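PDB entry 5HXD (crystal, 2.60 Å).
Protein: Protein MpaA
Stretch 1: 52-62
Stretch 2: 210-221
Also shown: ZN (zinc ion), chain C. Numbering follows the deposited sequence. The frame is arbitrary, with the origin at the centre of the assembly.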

# COMPACT_ATOMS: atom_id res chain seq x y z
N GLU A 52 -5.48 -3.46 -0.46
CA GLU A 52 -5.82 -3.48 -1.89
C GLU A 52 -5.03 -2.43 -2.67
O GLU A 52 -5.55 -1.48 -3.26
N ASN A 53 -3.74 -2.73 -2.71
CA ASN A 53 -2.64 -1.92 -3.18
C ASN A 53 -2.43 -1.73 -4.69
O ASN A 53 -1.97 -0.68 -5.16
N SER A 54 -2.66 -2.81 -5.44
CA SER A 54 -2.41 -2.81 -6.88
C SER A 54 -3.23 -1.79 -7.68
O SER A 54 -2.88 -1.44 -8.80
N SER A 55 -4.33 -1.31 -7.11
CA SER A 55 -5.09 -0.27 -7.82
C SER A 55 -4.65 1.13 -7.39
O SER A 55 -4.71 2.06 -8.17
N VAL A 56 -4.16 1.26 -6.16
CA VAL A 56 -3.70 2.57 -5.69
C VAL A 56 -2.38 2.96 -6.34
O VAL A 56 -2.08 4.14 -6.49
N VAL A 57 -1.59 1.97 -6.74
CA VAL A 57 -0.37 2.28 -7.47
C VAL A 57 -0.72 2.52 -8.93
O VAL A 57 -0.14 3.40 -9.56
N THR A 58 -1.69 1.77 -9.44
CA THR A 58 -2.12 1.90 -10.83
C THR A 58 -2.74 3.26 -11.10
O THR A 58 -2.39 3.93 -12.08
N LEU A 59 -3.67 3.66 -10.23
CA LEU A 59 -4.30 4.98 -10.32
C LEU A 59 -3.30 6.11 -10.09
O LEU A 59 -3.41 7.15 -10.73
N SER A 60 -2.35 5.92 -9.18
CA SER A 60 -1.30 6.90 -8.93
C SER A 60 -0.38 7.04 -10.14
O SER A 60 0.18 8.11 -10.40
N CYS A 61 -0.22 5.94 -10.88
CA CYS A 61 0.61 5.92 -12.09
C CYS A 61 -0.12 6.61 -13.22
O CYS A 61 0.45 7.40 -13.96
N ALA A 62 -1.41 6.29 -13.34
CA ALA A 62 -2.23 6.90 -14.36
C ALA A 62 -2.34 8.39 -14.14
O ALA A 62 -2.22 9.15 -15.08
N GLU A 210 -13.42 -4.26 -9.42
CA GLU A 210 -12.51 -5.17 -8.71
C GLU A 210 -11.39 -5.70 -9.60
O GLU A 210 -11.64 -6.47 -10.53
N PHE A 211 -10.16 -5.28 -9.32
CA PHE A 211 -8.99 -5.84 -9.98
C PHE A 211 -8.95 -7.34 -9.76
O PHE A 211 -9.59 -7.86 -8.85
N PRO A 212 -8.18 -8.05 -10.58
CA PRO A 212 -7.92 -9.45 -10.24
C PRO A 212 -6.72 -9.49 -9.30
O PRO A 212 -6.16 -8.43 -9.03
N PRO A 213 -6.35 -10.68 -8.80
CA PRO A 213 -5.06 -10.73 -8.12
C PRO A 213 -3.97 -10.39 -9.12
O PRO A 213 -3.89 -11.00 -10.18
N ILE A 214 -3.17 -9.38 -8.80
CA ILE A 214 -2.16 -8.89 -9.73
C ILE A 214 -1.18 -7.96 -9.01
O ILE A 214 -1.58 -7.15 -8.17
N SER A 215 0.10 -8.08 -9.34
CA SER A 215 1.12 -7.27 -8.70
C SER A 215 1.06 -5.82 -9.16
O SER A 215 0.61 -5.56 -10.26
N SER A 216 1.52 -4.89 -8.33
CA SER A 216 1.66 -3.48 -8.71
C SER A 216 2.63 -3.27 -9.88
O SER A 216 2.67 -2.20 -10.49
N ASP A 217 3.43 -4.29 -10.20
CA ASP A 217 4.44 -4.18 -11.24
C ASP A 217 3.86 -4.48 -12.62
O ASP A 217 4.21 -3.82 -13.61
N GLU A 218 2.97 -5.47 -12.68
CA GLU A 218 2.29 -5.84 -13.92
C GLU A 218 1.02 -4.99 -14.18
O GLU A 218 0.63 -4.76 -15.33
N ALA A 219 0.38 -4.53 -13.10
CA ALA A 219 -0.79 -3.67 -13.23
C ALA A 219 -0.37 -2.29 -13.72
O ALA A 219 -1.12 -1.61 -14.46
N SER A 220 0.83 -1.87 -13.33
CA SER A 220 1.40 -0.62 -13.82
C SER A 220 1.80 -0.73 -15.31
O SER A 220 2.11 0.27 -15.95
N GLU A 221 1.79 -1.97 -15.81
CA GLU A 221 2.00 -2.31 -17.23
C GLU A 221 0.66 -2.60 -17.93
O GLU A 221 0.25 -1.90 -18.86

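Small side chains let helices come close, and the pairing of residues 52–62 with 210–221 in Protein MpaA is a compact example. The two segments lie at least 153 residues apart in sequence wherever they touch, yet their helices, 53–62 and 216–221, approach to 8.7 Å between axes that run in broadly the same direction, 39° apart. The two stretches together bury 438 Å², both sides summed, and much of that surface belongs to serines rather than to large aliphatic groups.

Ser54 covers the most. Its CA-to-CB bond points toward the second stretch, and it sits so near the other chain segment that its CA lies 4.5 Å from the CA of Ser216. With so little room, the side chain meets backbone as well as side chains: Ser54 CB rests 3.2 Å from Ile214 O. The p rotamer carries the hydroxyl to the neighbourhood of Phe211 and Ile214, with Ser54 OG 3.5 Å from Phe211 CD2 and 3.8 Å from Ile214 CG2. These neighbours are carbon atoms, but the hydroxyl is not left unsatisfied, since it is hydrogen-bonded elsewhere in the structure.

Phe211 supplies the one aromatic ring of the contact. It also points toward its partner, with chi1 at -98°, between the usual wells, and its two kinds of surface are used differently. Ser55 CB lies over one face, 4.3 Å from the ring centroid and 17° off the normal, a CH-pi arrangement in which an aliphatic carbon meets the pi cloud. The edge, by contrast, receives oxygen atoms near the ring plane, where the C-H groups lie: Ser54 OG is joined there by Thr58 OG1, 3.6 Å from Phe211 CE2.

Ser216 is the counterpart of Ser54 on the second helix. Its CA-to-CB bond points sideways, and the m rotamer, at -37°, leaves its OG 4.0 Å from Ser54 CA, while its CB packs 4.1 Å from Val57 CB. Val57, a t rotamer pointing toward the second stretch, thus extends the contact with hydrocarbon. Just before Ser216, Ser215 turns away from the interface and serves its own helix instead: in the p rotamer its OG accepts a capping hydrogen bond from Glu218 N at 3.3 Å.

One turn beyond Ser54, Thr58 repeats the theme. In the m rotamer its OG1 donates to Ser54 O, 2.6 Å away, folding the hydroxyl back onto its own helix. Thr58 OG1 also packs 3.4 Å from Ala219 CB, whose methyl group also lies 4.0 Å from Ser54 O. Farther along, Cys61, again m, points toward the second stretch and brings its SG within 3.3 Å of Ser220 OG; Ser220 is a t rotamer.

No clear hydrogen bond crosses between the stretches; close packing dominates the contact. At its margin, Glu52 looks to other business, its OE2 binding the zinc ion at 2.4 Å from ZN.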

# COMPACT_ATOMS: atom_id res chain seq x y z
CB GLU A 52 -7.34 -3.32 -2.08
CG GLU A 52 -8.11 -4.36 -1.28
CD GLU A 52 -9.62 -4.33 -1.49
OE1 GLU A 52 -10.18 -3.28 -1.87
OE2 GLU A 52 -10.26 -5.36 -1.23
CB ASN A 53 -1.40 -2.59 -2.56
CG ASN A 53 -1.21 -2.18 -1.14
OD1 ASN A 53 -0.22 -2.54 -0.55
ND2 ASN A 53 -2.02 -1.22 -0.67
CB SER A 54 -2.64 -4.21 -7.48
OG SER A 54 -4.00 -4.62 -7.37
CB SER A 55 -6.61 -0.46 -7.63
OG SER A 55 -6.93 -1.05 -6.38
CB VAL A 56 -3.52 2.60 -4.17
CG1 VAL A 56 -3.04 3.98 -3.72
CG2 VAL A 56 -4.83 2.21 -3.49
CB VAL A 57 0.67 1.17 -7.34
CG1 VAL A 57 1.88 1.49 -8.19
CG2 VAL A 57 1.07 1.00 -5.88
CB THR A 58 -3.13 0.82 -11.21
OG1 THR A 58 -2.51 -0.46 -11.19
CG2 THR A 58 -3.67 1.09 -12.61
CB LEU A 59 -5.45 5.08 -9.32
CG LEU A 59 -6.25 6.39 -9.37
CD1 LEU A 59 -6.81 6.61 -10.76
CD2 LEU A 59 -7.37 6.35 -8.33
CB SER A 60 -0.47 6.52 -7.70
OG SER A 60 0.55 7.49 -7.44
CB CYS A 61 0.98 4.49 -12.48
SG CYS A 61 2.33 3.78 -11.51
CB ALA A 62 -3.59 6.27 -14.36
CB GLU A 210 -13.28 -6.34 -8.12
CG GLU A 210 -14.31 -5.96 -7.10
CD GLU A 210 -13.84 -6.22 -5.71
OE1 GLU A 210 -12.62 -6.40 -5.54
OE2 GLU A 210 -14.69 -6.26 -4.80
CB PHE A 211 -7.72 -5.21 -9.44
CG PHE A 211 -7.18 -4.10 -10.27
CD1 PHE A 211 -7.98 -3.45 -11.19
CD2 PHE A 211 -5.86 -3.71 -10.13
CE1 PHE A 211 -7.47 -2.40 -11.95
CE2 PHE A 211 -5.34 -2.67 -10.90
CZ PHE A 211 -6.15 -2.02 -11.81
CB PRO A 212 -7.61 -10.08 -11.59
CG PRO A 212 -6.92 -8.96 -12.34
CD PRO A 212 -7.57 -7.67 -11.87
CB PRO A 213 -4.96 -12.18 -7.65
CG PRO A 213 -6.38 -12.64 -7.56
CD PRO A 213 -7.09 -11.96 -8.70
CB ILE A 214 -2.81 -8.16 -10.92
CG1 ILE A 214 -1.74 -7.80 -11.96
CG2 ILE A 214 -3.61 -6.92 -10.43
CD1 ILE A 214 -2.25 -7.02 -13.16
CB SER A 215 2.50 -7.85 -9.00
OG SER A 215 2.77 -7.80 -10.38
CB SER A 216 2.13 -2.63 -7.53
OG SER A 216 1.54 -3.06 -6.31
CB ASP A 217 5.61 -5.10 -10.94
CG ASP A 217 6.69 -5.04 -12.00
OD1 ASP A 217 7.49 -4.08 -12.00
OD2 ASP A 217 6.71 -5.96 -12.85
CB GLU A 218 1.92 -7.33 -13.90
CG GLU A 218 1.32 -7.84 -15.22
CD GLU A 218 0.57 -9.15 -15.08
OE1 GLU A 218 0.70 -9.82 -14.03
OE2 GLU A 218 -0.18 -9.51 -16.02
CB ALA A 219 -1.55 -3.59 -11.91
CB SER A 220 2.60 -0.23 -12.97
OG SER A 220 3.03 1.08 -13.30
CB GLU A 221 2.96 -3.53 -17.33
CG GLU A 221 2.84 -4.50 -18.54
CD GLU A 221 2.85 -3.82 -19.92
OE1 GLU A 221 3.40 -2.70 -20.05
OE2 GLU A 221 2.29 -4.42 -20.88
ZN ZN C . -12.70 -5.31 -1.37